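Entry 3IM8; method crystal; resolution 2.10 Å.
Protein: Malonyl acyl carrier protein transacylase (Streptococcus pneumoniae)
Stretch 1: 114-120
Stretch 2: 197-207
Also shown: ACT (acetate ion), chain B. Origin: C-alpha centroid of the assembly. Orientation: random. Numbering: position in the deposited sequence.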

# COMPACT_ATOMS: atom_id res chain seq x y z
N LYS A 114 13.15 7.92 -0.09
CA LYS A 114 14.03 7.43 0.97
C LYS A 114 13.55 6.10 1.53
O LYS A 114 14.35 5.14 1.59
CB LYS A 114 14.18 8.48 2.06
CG LYS A 114 15.29 9.51 1.74
CD LYS A 114 15.20 10.69 2.71
CE LYS A 114 16.33 11.72 2.58
NZ LYS A 114 17.65 11.12 3.01
N ARG A 115 12.24 6.02 1.85
CA ARG A 115 11.60 4.78 2.31
C ARG A 115 11.90 3.63 1.36
O ARG A 115 12.24 2.53 1.80
CB ARG A 115 10.06 4.93 2.43
CG ARG A 115 9.38 3.70 2.94
CD ARG A 115 7.86 3.92 3.10
NE ARG A 115 7.09 2.76 3.61
CZ ARG A 115 6.49 1.83 2.86
NH1 ARG A 115 6.63 1.80 1.54
NH2 ARG A 115 5.76 0.88 3.45
N GLY A 116 11.70 3.89 0.05
CA GLY A 116 11.96 2.85 -1.00
C GLY A 116 13.40 2.32 -0.96
O GLY A 116 13.64 1.10 -0.90
N ALA A 117 14.34 3.27 -0.99
CA ALA A 117 15.76 3.00 -0.83
C ALA A 117 16.02 2.14 0.39
O ALA A 117 16.58 1.06 0.22
CB ALA A 117 16.59 4.32 -0.77
N TYR A 118 15.56 2.55 1.58
CA TYR A 118 15.86 1.80 2.82
C TYR A 118 15.30 0.40 2.78
O TYR A 118 15.94 -0.52 3.26
CB TYR A 118 15.30 2.46 4.08
CG TYR A 118 15.76 3.90 4.33
CD1 TYR A 118 14.89 4.82 4.93
CD2 TYR A 118 17.04 4.35 3.94
CE1 TYR A 118 15.28 6.14 5.16
CE2 TYR A 118 17.46 5.68 4.18
CZ TYR A 118 16.56 6.56 4.79
OH TYR A 118 16.89 7.86 5.05
N MET A 119 14.09 0.24 2.22
CA MET A 119 13.42 -1.08 2.11
C MET A 119 14.17 -2.01 1.16
O MET A 119 14.36 -3.19 1.47
CB MET A 119 11.95 -0.94 1.70
CG MET A 119 11.11 -0.33 2.82
SD MET A 119 9.33 -0.10 2.54
CE MET A 119 8.74 -1.76 2.35
N GLU A 120 14.56 -1.47 0.00
CA GLU A 120 15.31 -2.18 -1.05
C GLU A 120 16.67 -2.69 -0.55
O GLU A 120 17.01 -3.85 -0.76
CB GLU A 120 15.48 -1.27 -2.29
CG GLU A 120 16.20 -1.87 -3.54
CD GLU A 120 15.92 -1.08 -4.90
OE1 GLU A 120 15.86 0.20 -4.94
OE2 GLU A 120 15.76 -1.79 -5.94
N PRO A 197 11.01 -9.69 1.90
CA PRO A 197 9.99 -10.04 2.89
C PRO A 197 9.61 -8.81 3.78
O PRO A 197 9.94 -8.79 4.93
CB PRO A 197 10.66 -11.17 3.69
CG PRO A 197 12.17 -10.88 3.63
CD PRO A 197 12.39 -9.98 2.39
N PHE A 198 8.93 -7.82 3.18
CA PHE A 198 8.48 -6.58 3.82
C PHE A 198 7.42 -6.93 4.88
O PHE A 198 6.71 -7.95 4.77
CB PHE A 198 7.85 -5.66 2.76
CG PHE A 198 8.80 -5.15 1.71
CD1 PHE A 198 8.31 -4.57 0.56
CD2 PHE A 198 10.18 -5.18 1.89
CE1 PHE A 198 9.16 -4.02 -0.42
CE2 PHE A 198 11.05 -4.65 0.93
CZ PHE A 198 10.54 -4.07 -0.24
N HIS A 199 7.30 -6.08 5.91
CA HIS A 199 6.26 -6.22 6.97
C HIS A 199 6.53 -7.42 7.92
O HIS A 199 5.61 -8.02 8.48
CB HIS A 199 4.81 -6.17 6.42
CG HIS A 199 4.59 -5.09 5.40
ND1 HIS A 199 4.48 -3.75 5.75
CD2 HIS A 199 4.48 -5.14 4.05
CE1 HIS A 199 4.32 -3.03 4.65
NE2 HIS A 199 4.31 -3.85 3.61
N THR A 200 7.84 -7.68 8.13
CA THR A 200 8.40 -8.63 9.11
C THR A 200 9.60 -7.94 9.83
O THR A 200 10.11 -6.91 9.36
CB THR A 200 8.87 -9.96 8.42
OG1 THR A 200 10.13 -9.76 7.75
CG2 THR A 200 7.81 -10.51 7.43
N SER A 201 10.05 -8.51 10.96
CA SER A 201 11.25 -7.98 11.66
C SER A 201 12.52 -7.87 10.82
O SER A 201 13.43 -7.11 11.16
CB SER A 201 11.58 -8.84 12.87
OG SER A 201 10.43 -9.59 13.19
N LEU A 202 12.58 -8.61 9.72
CA LEU A 202 13.74 -8.48 8.81
C LEU A 202 13.92 -7.04 8.41
O LEU A 202 15.02 -6.60 8.10
CB LEU A 202 13.63 -9.39 7.59
CG LEU A 202 13.62 -10.86 8.04
CD1 LEU A 202 12.95 -11.76 7.03
CD2 LEU A 202 15.05 -11.34 8.41
N LEU A 203 12.83 -6.27 8.48
CA LEU A 203 12.91 -4.87 8.05
C LEU A 203 13.25 -3.90 9.15
O LEU A 203 13.25 -2.68 8.93
CB LEU A 203 11.61 -4.44 7.32
CG LEU A 203 11.80 -4.79 5.83
CD1 LEU A 203 11.93 -6.32 5.60
CD2 LEU A 203 10.71 -4.19 4.97
N GLU A 204 13.55 -4.42 10.34
CA GLU A 204 13.91 -3.58 11.50
C GLU A 204 15.04 -2.58 11.18
O GLU A 204 14.90 -1.41 11.48
CB GLU A 204 14.19 -4.43 12.77
CG GLU A 204 13.82 -3.73 14.12
CD GLU A 204 14.88 -2.70 14.54
OE1 GLU A 204 14.64 -1.82 15.38
OE2 GLU A 204 16.00 -2.77 14.01
N PRO A 205 16.13 -3.04 10.53
CA PRO A 205 17.13 -2.06 10.05
C PRO A 205 16.54 -0.93 9.16
O PRO A 205 16.90 0.26 9.30
CB PRO A 205 18.12 -2.92 9.24
CG PRO A 205 18.02 -4.32 9.84
CD PRO A 205 16.56 -4.45 10.32
N ALA A 206 15.66 -1.30 8.23
CA ALA A 206 14.99 -0.29 7.42
C ALA A 206 14.26 0.72 8.33
O ALA A 206 14.43 1.96 8.19
CB ALA A 206 14.04 -0.94 6.37
N SER A 207 13.47 0.19 9.28
CA SER A 207 12.61 1.01 10.14
C SER A 207 13.38 2.05 10.99
O SER A 207 12.83 3.11 11.33
CB SER A 207 11.74 0.13 11.01
OG SER A 207 12.49 -0.37 12.07
C ACT B . 5.41 -2.25 0.19
O ACT B . 5.22 -2.83 1.33
OXT ACT B . 5.74 -0.95 0.09
CH3 ACT B . 5.22 -3.25 -0.94

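What does F198, the first residue of the second stretch to reach the helix, offer to its partner? It offers the face of its ring. M119 extends from the helix with chi1 m, chi2 t and chi3 p, and its terminal methyl settles over that face: M119 CE lies 3.4 Å from F198 CD1 and the same distance from the ring centroid, only 14° off the ring normal. This is a CH-pi contact, in which the polarised hydrogens of a methyl bonded to sulfur meet the electron-rich face of an aromatic ring. The sulfur sits farther back, with M119 SD 4.9 Å from the centroid of the F198 ring. The CA-to-CB bonds of both residues point toward the opposing stretch, and M119 has more of its surface covered here than any other residue of the contact. P197, just before, does not touch the helix, but its carbonyl helps to hold the loop, accepting a 3.0 Å hydrogen bond from T200 OG1 to P197 O.

How do two side chains as polar as H199 and R115 meet without a hydrogen bond between them? They share a small anion. The CA-to-CB bond of each points sideways, yet the end of each side chain comes nearer the other stretch, and R115 NH2 stops 4.3 Å from H199 CE1. The acetate, probably from the crystallisation liquor, takes one hydrogen bond from each stretch: H199 NE2 donates to ACT O at 2.7 Å, and R115 NH1 donates to ACT OXT at 3.2 Å. Each oxygen thus has its own donor, and the carboxylate bridges the loop and the helix. R115 is fully extended through chi3, with its first three chi angles near 180°, which carries the guanidinium out to the ion. The acetate also has apolar neighbours, with ACT O 3.6 Å from F198 CD1 and 3.8 Å from M119 CE.

Where does the chain return to the helix after H199? T200, S201 and L202 do not touch it, and the next contact comes from L203, at the N-cap position of the following helix. Its CA-to-CB bond points toward the first stretch, and L203 CD2 approaches M119 CE to 4.1 Å. The same methyl that covers the F198 ring therefore also meets a leucine branch, so one methionine links two parts of the second stretch that are five residues apart.

How do the two helices meet at A206? Its methyl lies against the backbone and the CB of Y118 and against the CA of M119. The CA atoms of Y118 and A206 are 5.1 Å apart, and A206 CB, pointing toward the first helix, packs 3.7 Å from Y118 O, 4.3 Å from Y118 CB and 4.3 Å from M119 CA. The CA-to-CB bond of Y118 points toward the second stretch, but the end of its side chain leads away. No hydrogen bond crosses between the stretches, so their direct contact rests on packing.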